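Local coordinates for putative uncharacterized protein (Bacteroides thetaiotaomicron, PDB 2RBK) that probably acts as a magnesium-dependent phosphatase of the haloacid dehalogenase superfamily, here holding a vanadate group and a magnesium ion in its active site, at residues 10-15 with 226-231; 16-21 with 245-250; 27-32 with 37-42; 43-46 with 51-54; 214-219 with 232-237. All coordinates share one frame; numbering follows the deposited sequence. Where two conformers were deposited one is given.

Contact 1. Residues 10-15 with 226-231. With MG (magnesium ion), chain B; VN4 (oxido(dioxo)vanadium), chain C.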
# COMPACT_ATOMS: atom_id res chain seq x y z
N ASP A 10 -5.42 3.79 -1.69
CA ASP A 10 -6.42 3.53 -2.74
C ASP A 10 -7.62 2.78 -2.19
O ASP A 10 -7.52 1.70 -1.63
CB ASP A 10 -5.75 2.77 -3.86
CG ASP A 10 -4.64 3.57 -4.47
OD1 ASP A 10 -4.97 4.58 -5.12
OD2 ASP A 10 -3.45 3.24 -4.23
N GLY A 11 -8.80 3.36 -2.30
CA GLY A 11 -10.04 2.85 -1.78
C GLY A 11 -10.26 3.16 -0.32
O GLY A 11 -11.29 2.74 0.23
N THR A 12 -9.35 3.89 0.31
CA THR A 12 -9.43 4.19 1.76
C THR A 12 -9.38 5.70 1.96
O THR A 12 -10.34 6.27 2.53
CB THR A 12 -8.30 3.43 2.48
OG1 THR A 12 -8.50 2.03 2.30
CG2 THR A 12 -8.33 3.77 3.99
N LEU A 13 -8.33 6.35 1.49
CA LEU A 13 -8.29 7.81 1.39
C LEU A 13 -8.81 8.31 0.05
O LEU A 13 -9.56 9.25 0.03
CB LEU A 13 -6.84 8.34 1.59
CG LEU A 13 -6.30 8.14 3.00
CD1 LEU A 13 -4.81 8.53 3.00
CD2 LEU A 13 -7.05 8.94 4.02
N VAL A 14 -8.38 7.71 -1.05
CA VAL A 14 -8.70 8.14 -2.41
C VAL A 14 -9.70 7.19 -3.02
O VAL A 14 -9.47 5.99 -3.12
CB VAL A 14 -7.41 8.21 -3.27
CG1 VAL A 14 -7.78 8.65 -4.74
CG2 VAL A 14 -6.41 9.14 -2.72
N SER A 15 -10.85 7.76 -3.46
CA SER A 15 -11.89 6.99 -4.07
C SER A 15 -11.50 6.42 -5.42
O SER A 15 -11.01 7.17 -6.26
CB SER A 15 -13.09 7.91 -4.24
OG SER A 15 -14.10 7.27 -5.02
N VAL A 226 -10.07 -0.79 11.00
CA VAL A 226 -11.27 -0.30 10.37
C VAL A 226 -11.27 -0.67 8.88
O VAL A 226 -10.37 -0.27 8.15
CB VAL A 226 -11.36 1.25 10.51
CG1 VAL A 226 -12.56 1.77 9.72
CG2 VAL A 226 -11.41 1.63 11.96
N ALA A 227 -12.32 -1.38 8.45
CA ALA A 227 -12.52 -1.70 7.03
C ALA A 227 -13.51 -0.76 6.41
O ALA A 227 -14.53 -0.42 6.99
CB ALA A 227 -13.05 -3.13 6.86
N MET A 228 -13.21 -0.34 5.19
CA MET A 228 -14.12 0.49 4.43
C MET A 228 -15.37 -0.30 4.06
O MET A 228 -15.34 -1.50 3.85
CB MET A 228 -13.41 1.03 3.17
CG MET A 228 -12.17 1.83 3.43
SD MET A 228 -12.34 3.12 4.69
CE MET A 228 -13.34 4.30 3.84
N GLY A 229 -16.50 0.40 3.90
CA GLY A 229 -17.78 -0.25 3.71
C GLY A 229 -17.86 -1.12 2.46
O GLY A 229 -18.65 -2.06 2.42
N GLN A 230 -17.13 -0.76 1.41
CA GLN A 230 -17.15 -1.52 0.14
C GLN A 230 -16.13 -2.64 0.06
O GLN A 230 -16.03 -3.29 -0.99
CB GLN A 230 -16.97 -0.51 -0.99
CG GLN A 230 -15.64 0.17 -1.17
CD GLN A 230 -14.98 1.20 -0.31
OE1 GLN A 230 -15.72 1.82 0.46
NE2 GLN A 230 -13.59 1.36 -0.68
N ALA A 231 -15.36 -2.84 1.11
CA ALA A 231 -14.37 -3.90 1.08
C ALA A 231 -15.03 -5.27 0.95
O ALA A 231 -16.17 -5.48 1.35
CB ALA A 231 -13.59 -3.82 2.37
MG MG B . -6.61 -0.03 -0.90
V VN4 C . -3.21 0.91 -1.08
O1 VN4 C . -2.78 2.52 -1.07
O2 VN4 C . -4.77 0.41 -1.70
O3 VN4 C . -2.01 -0.49 -1.10
O HOH W 1 -5.81 -1.77 -0.04
O HOH W 2 -7.41 -0.98 -2.57
O HOH W 3 -2.35 1.09 -3.01
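Met-228 bends at chi2 and again at chi3 (-72°), and the folded chain lays CG, SD and CE against Gly-11 and Thr-12. Gln-230 bends at chi2 (-69°), which turns its amide to the same backbone. Residues 10-15 follow strand 4-7 of the HAD core and carry Asp-10 and Thr-12 of what fits the DxDx(T/V) motif of HAD enzymes. Residues 226-231 leave strand 224-227 in a type I turn from Met-228 to Ala-231.

Gly-11 O is the shared target. Met-228 CG rests 3.4 Å from Gly-11 O. Gln-230 NE2 donates to Gly-11 O at 2.8 Å, in the carbonyl plane and on a lone pair, with the oxygen also nearly in the plane of the glutamine amide. Gln-230 was deposited in two conformers, so this bond is not certain to be always made. Its OE1 accepts from Ile-246 N.

Thr-12 and Met-228 cross obliquely. Thr-12 OG1 is 3.8 Å from Met-228 CG, and Thr-12 CG2 is 4.1 Å from Met-228 SD. Met-228 CE lies 3.8 Å from Thr-12 O. The hydroxyl of Thr-12 is hydrogen-bonded to Asp-8 OD1, so it probably steadies that ligand of the metal. Ile-251 of helix 250-258 packs on both side chains.

The magnesium ion is bound by Asp-10 O at 2.1 Å. Asp-8, Asp-211, two waters and a vanadate oxygen complete its shell. Asp-10 N donates to vanadate O1 at 3.0 Å, with an N-H...O angle of 162°.

Contact 2. Residues 16-21 with 245-250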
# COMPACT_ATOMS: atom_id res chain seq x y z
N PHE A 16 -11.80 5.16 -5.70
CA PHE A 16 -11.57 4.59 -7.01
C PHE A 16 -12.58 5.16 -8.00
O PHE A 16 -12.33 5.18 -9.20
CB PHE A 16 -11.71 3.07 -6.99
CG PHE A 16 -10.53 2.34 -6.45
CD1 PHE A 16 -9.35 2.28 -7.12
CD2 PHE A 16 -10.58 1.67 -5.21
CE1 PHE A 16 -8.25 1.56 -6.63
CE2 PHE A 16 -9.49 0.98 -4.80
CZ PHE A 16 -8.30 0.90 -5.43
N GLU A 17 -13.73 5.57 -7.50
CA GLU A 17 -14.81 6.04 -8.41
C GLU A 17 -14.60 7.48 -8.80
O GLU A 17 -14.82 7.82 -9.98
CB GLU A 17 -16.15 5.67 -7.74
CG GLU A 17 -16.39 4.17 -7.54
CD GLU A 17 -15.76 3.44 -6.38
OE1 GLU A 17 -15.39 3.99 -5.29
OE2 GLU A 17 -15.59 2.20 -6.55
N THR A 18 -14.13 8.34 -7.89
CA THR A 18 -13.90 9.71 -8.22
C THR A 18 -12.43 10.04 -8.43
O THR A 18 -12.08 11.09 -8.96
CB THR A 18 -14.40 10.66 -7.12
OG1 THR A 18 -13.55 10.51 -5.99
CG2 THR A 18 -15.84 10.39 -6.65
N HIS A 19 -11.49 9.25 -7.96
CA HIS A 19 -10.07 9.51 -7.96
C HIS A 19 -9.68 10.71 -7.08
O HIS A 19 -8.64 11.32 -7.27
CB HIS A 19 -9.47 9.64 -9.36
CG HIS A 19 -9.87 8.40 -10.14
ND1 HIS A 19 -9.41 7.13 -9.86
CD2 HIS A 19 -10.77 8.31 -11.18
CE1 HIS A 19 -9.99 6.30 -10.74
NE2 HIS A 19 -10.82 6.98 -11.55
N ARG A 20 -10.51 11.06 -6.10
CA ARG A 20 -10.31 12.12 -5.18
C ARG A 20 -10.49 11.67 -3.73
O ARG A 20 -11.18 10.70 -3.44
CB ARG A 20 -11.28 13.30 -5.47
CG ARG A 20 -11.22 13.77 -6.93
CD ARG A 20 -9.85 14.36 -7.24
NE ARG A 20 -9.45 15.49 -6.35
CZ ARG A 20 -9.66 16.75 -6.59
NH1 ARG A 20 -10.26 17.18 -7.71
NH2 ARG A 20 -9.24 17.62 -5.68
N ILE A 21 -9.92 12.46 -2.85
CA ILE A 21 -10.11 12.30 -1.41
C ILE A 21 -11.45 12.99 -0.99
O ILE A 21 -11.65 14.15 -1.33
CB ILE A 21 -8.97 12.89 -0.62
CG1 ILE A 21 -7.63 12.25 -1.04
CG2 ILE A 21 -9.21 12.75 0.87
CD1 ILE A 21 -6.41 12.81 -0.32
N PRO A 245 -19.13 3.21 3.30
CA PRO A 245 -18.33 3.35 2.10
C PRO A 245 -17.52 4.62 2.05
O PRO A 245 -17.90 5.65 2.65
CB PRO A 245 -19.38 3.31 0.95
CG PRO A 245 -20.50 2.49 1.57
CD PRO A 245 -20.55 2.95 3.01
N ILE A 246 -16.42 4.59 1.30
CA ILE A 246 -15.51 5.73 1.24
C ILE A 246 -16.23 7.01 0.88
O ILE A 246 -15.99 8.06 1.49
CB ILE A 246 -14.34 5.42 0.27
CG1 ILE A 246 -13.35 6.60 0.30
CG2 ILE A 246 -14.75 5.07 -1.13
CD1 ILE A 246 -12.07 6.32 -0.37
N ASP A 247 -17.13 7.00 -0.10
CA ASP A 247 -17.81 8.21 -0.58
C ASP A 247 -19.09 8.51 0.19
O ASP A 247 -19.87 9.38 -0.22
CB ASP A 247 -17.97 8.16 -2.12
CG ASP A 247 -16.66 8.50 -2.81
OD1 ASP A 247 -15.88 9.38 -2.39
OD2 ASP A 247 -16.39 7.93 -3.88
N GLU A 248 -19.32 7.84 1.31
CA GLU A 248 -20.34 8.16 2.28
C GLU A 248 -19.69 8.45 3.65
O GLU A 248 -20.16 8.04 4.71
CB GLU A 248 -21.35 7.02 2.38
CG GLU A 248 -22.09 6.74 1.09
CD GLU A 248 -23.01 5.56 1.11
OE1 GLU A 248 -23.28 4.97 2.17
OE2 GLU A 248 -23.39 5.09 0.05
N ASP A 249 -18.58 9.19 3.56
CA ASP A 249 -17.92 9.73 4.77
C ASP A 249 -17.36 8.60 5.65
O ASP A 249 -17.27 8.77 6.86
CB ASP A 249 -18.85 10.62 5.57
CG ASP A 249 -19.48 11.71 4.73
OD1 ASP A 249 -18.75 12.62 4.35
OD2 ASP A 249 -20.67 11.66 4.33
N GLY A 250 -16.93 7.48 5.08
CA GLY A 250 -16.48 6.36 5.90
C GLY A 250 -15.36 6.71 6.86
O GLY A 250 -15.40 6.29 8.04
O HOH W 4 -17.35 5.47 -4.22
O HOH W 5 -14.17 11.18 -3.41
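Glu-17 and Asp-247 have the nearest CA atoms of the two segments, 8.7 Å apart. Neither segment is a regular helix or strand. Glu-248 N donates to Pro-245 O at 2.9 Å, which folds residues 245-248 back on themselves. Asp-249 then takes the N-cap position of helix 250-258, though its side chain makes no capping bond.

The gap is bridged by side chains and water. The Asp-247 carboxylate reaches across from one side and Thr-18 from the opposite direction. The methyl CG2 of Thr-18 lies 3.7 Å from Asp-247 OD2. That oxygen has its strongest partner in Ser-15, whose OG is hydrogen-bonded to it. The other oxygen, Asp-247 OD1, accepts from a water at 2.7 Å. The same water accepts from Thr-18 OG1, also at 2.7 Å, and donates to Arg-20 O at 3.0 Å. One water thus ties three groups together.

Thr-18 also opens an ST turn. Its chi1 of 70° sets OG1 between the backbone N and the carbonyl carbon, where it accepts from Arg-20 N at 3.1 Å. The turn lies in the loop between strand 4-7 and helix 23-34, the part of the HAD fold in which squiggle and flap elements normally occur.

Glu-17 brings a like charge: its OE1 is 4.3 Å from Asp-247 OD2. A second water donates to both oxygens and probably eases their repulsion. Glu-17 has two deposited conformers, so this bridge is less certain than the one at Thr-18.

Contact 3. Residues 27-32 with 37-42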
# COMPACT_ATOMS: atom_id res chain seq x y z
N GLU A 27 -11.17 17.04 6.29
CA GLU A 27 -11.59 17.69 7.55
C GLU A 27 -11.27 16.81 8.75
O GLU A 27 -10.80 17.32 9.79
CB GLU A 27 -13.11 17.97 7.46
CG GLU A 27 -13.37 19.09 6.47
CD GLU A 27 -14.80 19.22 6.06
OE1 GLU A 27 -15.68 18.45 6.48
OE2 GLU A 27 -15.07 20.14 5.27
N ALA A 28 -11.52 15.51 8.67
CA ALA A 28 -11.25 14.62 9.78
C ALA A 28 -9.77 14.57 10.11
O ALA A 28 -9.39 14.55 11.28
CB ALA A 28 -11.80 13.21 9.44
N LEU A 29 -8.92 14.51 9.10
CA LEU A 29 -7.47 14.44 9.33
C LEU A 29 -6.98 15.77 9.88
O LEU A 29 -6.07 15.78 10.74
CB LEU A 29 -6.73 13.92 8.10
CG LEU A 29 -6.60 12.42 8.01
CD1 LEU A 29 -7.92 11.70 7.98
CD2 LEU A 29 -5.93 12.03 6.66
N GLU A 30 -7.51 16.89 9.44
CA GLU A 30 -7.16 18.19 10.05
C GLU A 30 -7.49 18.17 11.53
O GLU A 30 -6.67 18.59 12.38
CB GLU A 30 -7.93 19.32 9.35
CG GLU A 30 -7.34 19.79 8.04
CD GLU A 30 -6.20 20.76 8.16
OE1 GLU A 30 -5.81 21.24 9.27
OE2 GLU A 30 -5.54 21.04 7.13
N ALA A 31 -8.70 17.68 11.86
CA ALA A 31 -9.10 17.69 13.26
C ALA A 31 -8.21 16.74 14.09
O ALA A 31 -7.82 17.07 15.20
CB ALA A 31 -10.56 17.26 13.37
N ALA A 32 -7.88 15.57 13.53
CA ALA A 32 -7.05 14.60 14.26
C ALA A 32 -5.64 15.16 14.46
O ALA A 32 -5.03 14.98 15.52
CB ALA A 32 -7.03 13.29 13.53
N LEU A 37 -2.89 13.38 17.04
CA LEU A 37 -2.72 12.10 16.41
C LEU A 37 -1.57 12.17 15.43
O LEU A 37 -1.43 13.16 14.71
CB LEU A 37 -3.96 11.63 15.66
CG LEU A 37 -5.11 11.05 16.43
CD1 LEU A 37 -4.68 9.70 17.09
CD2 LEU A 37 -5.72 11.99 17.45
N LYS A 38 -0.76 11.12 15.37
CA LYS A 38 0.19 10.96 14.30
C LYS A 38 -0.54 10.23 13.15
O LYS A 38 -1.24 9.26 13.37
CB LYS A 38 1.42 10.20 14.74
CG LYS A 38 2.16 10.83 15.88
CD LYS A 38 2.48 12.26 15.80
CE LYS A 38 3.39 12.67 16.94
NZ LYS A 38 3.58 14.09 16.98
N ILE A 39 -0.34 10.74 11.93
CA ILE A 39 -1.05 10.28 10.76
C ILE A 39 -0.07 9.72 9.74
O ILE A 39 0.86 10.43 9.29
CB ILE A 39 -1.84 11.44 10.14
CG1 ILE A 39 -2.91 11.96 11.11
CG2 ILE A 39 -2.40 11.04 8.78
CD1 ILE A 39 -3.62 13.20 10.68
N PHE A 40 -0.20 8.44 9.44
CA PHE A 40 0.74 7.74 8.59
C PHE A 40 0.01 7.16 7.41
O PHE A 40 -1.13 6.67 7.47
CB PHE A 40 1.39 6.60 9.37
CG PHE A 40 2.13 7.11 10.58
CD1 PHE A 40 1.65 6.92 11.86
CD2 PHE A 40 3.30 7.84 10.39
CE1 PHE A 40 2.37 7.45 12.94
CE2 PHE A 40 4.01 8.36 11.47
CZ PHE A 40 3.52 8.19 12.75
N ILE A 41 0.70 7.15 6.28
CA ILE A 41 0.30 6.45 5.07
C ILE A 41 0.83 5.05 5.09
O ILE A 41 1.98 4.85 5.51
CB ILE A 41 0.81 7.23 3.84
CG1 ILE A 41 0.19 8.64 3.80
CG2 ILE A 41 0.60 6.46 2.55
CD1 ILE A 41 -1.31 8.64 3.71
N ALA A 42 0.02 4.06 4.69
CA ALA A 42 0.46 2.66 4.63
C ALA A 42 -0.06 2.13 3.31
O ALA A 42 -1.22 1.73 3.20
CB ALA A 42 -0.01 1.88 5.83
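Leu-29 is the first residue of helix 23-34 in this segment to meet the strand, and Ile-39 is its partner. The helix and strand 38-42 belong to a beta-alpha-beta unit that starts with strand 4-7. Leu-29 offers its backbone as well as its side chain: Leu-29 O is 3.6 Å from Ile-39 CD1. Leu-29 CG is 4.1 Å from Ile-39 CD1. Leu-29 has a second deposited conformer, so its side-chain contact is less certain.

One helical turn on, Ala-32 presents a methyl group. Its CB is 4.4 Å from Ile-39 CD1, so a single methyl of the isoleucine serves both helix residues. The extended chi2 of Ile-39 (172°) carries CD1 out to them. Met-255 of helix 250-258 packs on Leu-29 and Ala-32 too.

Ala-32 also meets Leu-37, where the chain enters the strand. The CB atoms of Ala-32 and Leu-37 are 4.1 Å apart. Leu-37 N donates to Ala-32 O at 3.1 Å, where the chain passes from helix to strand. Leu-37 CD2 lies 3.6 Å from the same Ala-32 O.

Contact 4. Residues 43-46 with 51-54. With VN4 (oxido(dioxo)vanadium), chain C.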
# COMPACT_ATOMS: atom_id res chain seq x y z
N THR A 43 0.83 2.08 2.29
CA THR A 43 0.44 1.80 0.92
C THR A 43 1.36 0.78 0.27
O THR A 43 2.54 0.66 0.56
CB THR A 43 0.40 3.13 0.13
OG1 THR A 43 -0.05 2.91 -1.21
CG2 THR A 43 1.77 3.79 0.03
N GLY A 44 0.77 0.05 -0.71
CA GLY A 44 1.51 -0.71 -1.65
C GLY A 44 2.23 0.12 -2.67
O GLY A 44 3.18 -0.32 -3.34
N ARG A 45 1.82 1.37 -2.90
CA ARG A 45 2.51 2.19 -3.86
C ARG A 45 3.91 2.52 -3.40
O ARG A 45 4.13 2.82 -2.22
CB ARG A 45 1.77 3.51 -4.06
CG ARG A 45 0.44 3.47 -4.71
CD ARG A 45 -0.19 4.83 -4.88
NE ARG A 45 -1.50 4.76 -5.54
CZ ARG A 45 -1.83 5.37 -6.66
NH1 ARG A 45 -0.96 6.14 -7.34
NH2 ARG A 45 -3.07 5.20 -7.10
N PRO A 46 4.89 2.53 -4.32
CA PRO A 46 6.16 3.22 -4.06
C PRO A 46 5.95 4.73 -4.04
O PRO A 46 5.06 5.25 -4.73
CB PRO A 46 7.07 2.79 -5.17
CG PRO A 46 6.15 2.39 -6.24
CD PRO A 46 4.88 1.89 -5.65
N ASN A 51 1.04 10.12 -6.24
CA ASN A 51 0.74 11.36 -6.96
C ASN A 51 -0.66 11.84 -6.61
O ASN A 51 -1.16 12.74 -7.28
CB ASN A 51 0.90 11.19 -8.48
CG ASN A 51 -0.22 10.33 -9.06
OD1 ASN A 51 -0.88 9.55 -8.38
ND2 ASN A 51 -0.46 10.42 -10.38
N ASN A 52 -1.29 11.27 -5.59
CA ASN A 52 -2.74 11.46 -5.33
C ASN A 52 -3.01 11.96 -3.93
O ASN A 52 -4.16 11.98 -3.51
CB ASN A 52 -3.47 10.17 -5.69
CG ASN A 52 -3.03 8.96 -4.91
OD1 ASN A 52 -2.04 9.03 -4.14
ND2 ASN A 52 -3.70 7.84 -5.18
N LEU A 53 -1.96 12.43 -3.19
CA LEU A 53 -2.09 12.87 -1.85
C LEU A 53 -1.80 14.34 -1.64
O LEU A 53 -1.66 14.81 -0.50
CB LEU A 53 -1.23 12.07 -0.85
CG LEU A 53 -1.55 10.60 -0.74
CD1 LEU A 53 -0.62 10.02 0.34
CD2 LEU A 53 -3.01 10.38 -0.39
N SER A 54 -1.71 15.16 -2.71
CA SER A 54 -1.30 16.56 -2.54
C SER A 54 -2.17 17.33 -1.59
O SER A 54 -1.68 18.19 -0.91
CB SER A 54 -1.20 17.27 -3.89
OG SER A 54 -2.43 17.36 -4.53
V VN4 C . -3.21 0.91 -1.08
O1 VN4 C . -2.78 2.52 -1.07
O2 VN4 C . -4.77 0.41 -1.70
O3 VN4 C . -2.01 -0.49 -1.10
O HOH W 6 -2.80 8.04 -8.77
O HOH W 3 -2.35 1.09 -3.01
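Arg-45 sends its side chain toward Asn-51 and Asn-52. From CB the chain leaves beside the backbone N (chi1 -67°) and then runs straight from CG to NE. CB, CG and CD act as a spacer.

NE is the first polar atom. It forms a salt bridge with Asp-10 OD2, so the guanidinium is anchored to the loop at the metal. CZ lies 3.4 Å from Asn-52 ND2, which sits over one face of the guanidinium, offset toward its rim. The two flat groups are not parallel; their planes are 41° apart. NH2 is 3.3 Å from the same Asn-52 ND2. Both atoms are donors, so this is a contact and not a bond.

NH1 reaches furthest toward Asn-51. It is 3.6 Å from Asn-51 OD1, which approaches obliquely. A water joins them: it accepts from Arg-45 NH1 at 3.0 Å and donates to Asn-51 OD1. NH1 also donates to Ile-49 O, within the same loop. Asn-51 ND2 is held by His-130 O.

The backbone of Arg-45 is fixed as well. Its N donates to Thr-43 OG1 at 3.0 Å in an ST turn. That hydroxyl in turn donates to vanadate O1 at 2.8 Å. Gly-44 N donates to vanadate O3 at 2.9 Å, with an N-H...O angle of 162°. A threonine placed at the end of the strand after the DxD strand, and bound to a phosphate-like group, matches the second sequence motif of HAD phosphatases.

Contact 5. Residues 214-219 with 232-237. With VN4 (oxido(dioxo)vanadium), chain C.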
# COMPACT_ATOMS: atom_id res chain seq x y z
N ASN A 214 -4.32 -6.57 0.88
CA ASN A 214 -3.00 -6.24 1.39
C ASN A 214 -3.05 -5.39 2.67
O ASN A 214 -2.01 -5.03 3.20
CB ASN A 214 -2.12 -5.55 0.35
CG ASN A 214 -2.53 -4.13 -0.02
OD1 ASN A 214 -3.74 -3.85 0.05
ND2 ASN A 214 -1.61 -3.28 -0.49
N ASP A 215 -4.29 -5.10 3.17
CA ASP A 215 -4.48 -4.44 4.42
C ASP A 215 -4.81 -5.41 5.54
O ASP A 215 -4.85 -4.99 6.70
CB ASP A 215 -5.64 -3.43 4.31
CG ASP A 215 -5.37 -2.37 3.27
OD1 ASP A 215 -4.19 -1.87 3.29
OD2 ASP A 215 -6.28 -2.02 2.51
N ILE A 216 -5.10 -6.66 5.22
CA ILE A 216 -5.58 -7.58 6.26
C ILE A 216 -4.58 -7.70 7.40
O ILE A 216 -4.98 -7.69 8.57
CB ILE A 216 -5.95 -8.94 5.61
CG1 ILE A 216 -7.26 -8.79 4.86
CG2 ILE A 216 -5.98 -10.07 6.62
CD1 ILE A 216 -7.65 -10.01 4.00
N SER A 217 -3.28 -7.83 7.09
CA SER A 217 -2.34 -8.01 8.21
C SER A 217 -2.33 -6.77 9.09
O SER A 217 -2.26 -6.93 10.33
CB SER A 217 -0.97 -8.41 7.76
OG SER A 217 -0.34 -7.41 7.00
N MET A 218 -2.41 -5.57 8.56
CA MET A 218 -2.44 -4.39 9.44
C MET A 218 -3.78 -4.18 10.12
O MET A 218 -3.79 -3.57 11.21
CB MET A 218 -1.97 -3.10 8.75
CG MET A 218 -2.89 -2.47 7.75
SD MET A 218 -2.33 -0.79 7.40
CE MET A 218 -3.63 -0.23 6.29
N LEU A 219 -4.88 -4.63 9.54
CA LEU A 219 -6.20 -4.57 10.19
C LEU A 219 -6.19 -5.48 11.44
O LEU A 219 -6.78 -5.13 12.45
CB LEU A 219 -7.29 -4.96 9.23
CG LEU A 219 -7.57 -3.91 8.14
CD1 LEU A 219 -8.47 -4.43 7.03
CD2 LEU A 219 -8.17 -2.66 8.71
N LYS A 232 -14.29 -6.23 0.43
CA LYS A 232 -14.72 -7.64 0.38
C LYS A 232 -14.86 -8.17 1.80
O LYS A 232 -14.31 -7.68 2.77
CB LYS A 232 -13.78 -8.47 -0.46
CG LYS A 232 -13.67 -8.07 -1.91
CD LYS A 232 -14.93 -8.14 -2.70
CE LYS A 232 -14.64 -7.90 -4.22
NZ LYS A 232 -15.93 -7.86 -4.92
N GLU A 233 -15.61 -9.27 1.88
CA GLU A 233 -15.95 -9.84 3.18
C GLU A 233 -14.72 -10.28 3.96
O GLU A 233 -14.74 -10.10 5.21
CB GLU A 233 -16.94 -11.00 2.96
CG GLU A 233 -17.64 -11.41 4.21
CD GLU A 233 -18.73 -12.42 3.96
OE1 GLU A 233 -19.68 -12.42 4.80
OE2 GLU A 233 -18.73 -13.20 2.99
N ASP A 234 -13.68 -10.78 3.35
CA ASP A 234 -12.51 -11.23 4.12
C ASP A 234 -11.79 -10.03 4.74
O ASP A 234 -11.20 -10.14 5.81
CB ASP A 234 -11.57 -12.10 3.33
CG ASP A 234 -10.89 -11.46 2.15
OD1 ASP A 234 -11.43 -10.56 1.49
OD2 ASP A 234 -9.74 -11.89 1.87
N VAL A 235 -11.78 -8.90 4.07
CA VAL A 235 -11.17 -7.67 4.61
C VAL A 235 -12.01 -7.20 5.79
O VAL A 235 -11.49 -6.86 6.86
CB VAL A 235 -11.06 -6.62 3.53
CG1 VAL A 235 -10.53 -5.31 4.13
CG2 VAL A 235 -10.19 -7.08 2.39
N LYS A 236 -13.34 -7.17 5.63
CA LYS A 236 -14.23 -6.77 6.73
C LYS A 236 -14.04 -7.68 7.93
O LYS A 236 -14.05 -7.23 9.07
CB LYS A 236 -15.66 -6.78 6.27
CG LYS A 236 -15.97 -5.69 5.26
CD LYS A 236 -17.43 -5.64 4.85
CE LYS A 236 -17.78 -4.54 3.96
NZ LYS A 236 -19.24 -4.51 3.60
N ALA A 237 -13.87 -8.98 7.71
CA ALA A 237 -13.73 -9.91 8.77
C ALA A 237 -12.43 -9.74 9.54
O ALA A 237 -12.40 -10.07 10.73
CB ALA A 237 -13.84 -11.35 8.27
V VN4 C . -3.21 0.91 -1.08
O1 VN4 C . -2.78 2.52 -1.07
O2 VN4 C . -4.77 0.41 -1.70
O3 VN4 C . -2.01 -0.49 -1.10
O HOH W 3 -2.35 1.09 -3.01
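Ile-216 and Val-235 bring the two helices together, with their CA atoms only 5.8 Å apart. The apolar contacts centre on Val-235, whose two branches divide the work. Val-235 CG1 points anti to its own backbone N (chi1 175°) and meets Leu-219 CD1 at 3.7 Å. Val-235 CG2 meets Ile-216 CD1 at 4.2 Å. Ile-216 CG1 also rests 4.1 Å from Val-235 CA, so that side chain touches helix backbone as well.

One contact is mixed. Ile-216 CD1 lies 3.5 Å from Asp-234 OD2, and the two side chains meet at about a right angle. Asp-234 is exposed, so this contact lies at the surface.

In the fold, helices 216-221 and 233-238 stand before and after strand 224-227 of the Rossmann-like HAD core. Helix 216-221 follows the loop that starts at the metal ligand Asp-211.

Polar groups of residues 214-215 serve the active site instead of the second helix. Asp-215 OD1 forms a salt bridge with Lys-188. Its OD2 accepts from Asp-211 N and Gly-212 N, which fixes the carboxylate beside that loop. Asp-215 binds magnesium in another structure of this protein, though it does not bind the ion here. Asn-214 touches the vanadate directly: its ND2 donates to vanadate O3 at 2.9 Å, with an N-H...O angle of 164°. The same ND2 is hydrogen-bonded to Asn-69 OD1.

In the fold
Contacts 1 and 3 are buried, while contacts 2, 4 and 5 are only partly so. Contact 3 is mostly apolar and joins a helix to the central sheet. Contact 5 is apolar too, but pairs two helices further along that sheet, with one exposed side chain. Contact 2 is bridged by two waters between loops. Contact 1 mixes a hydrogen bond with methionine packing, and contact 4 is polar; the two meet in the salt bridge of Asp-10 with Arg-45. Contacts 1, 4 and 5 each give at least one donor to the vanadate. Contact 2 adjoins contact 1 through Ser-15 and Asp-247. Leu-13 packs on Ile-41, linking the loop of contact 1 to the strand of contact 3.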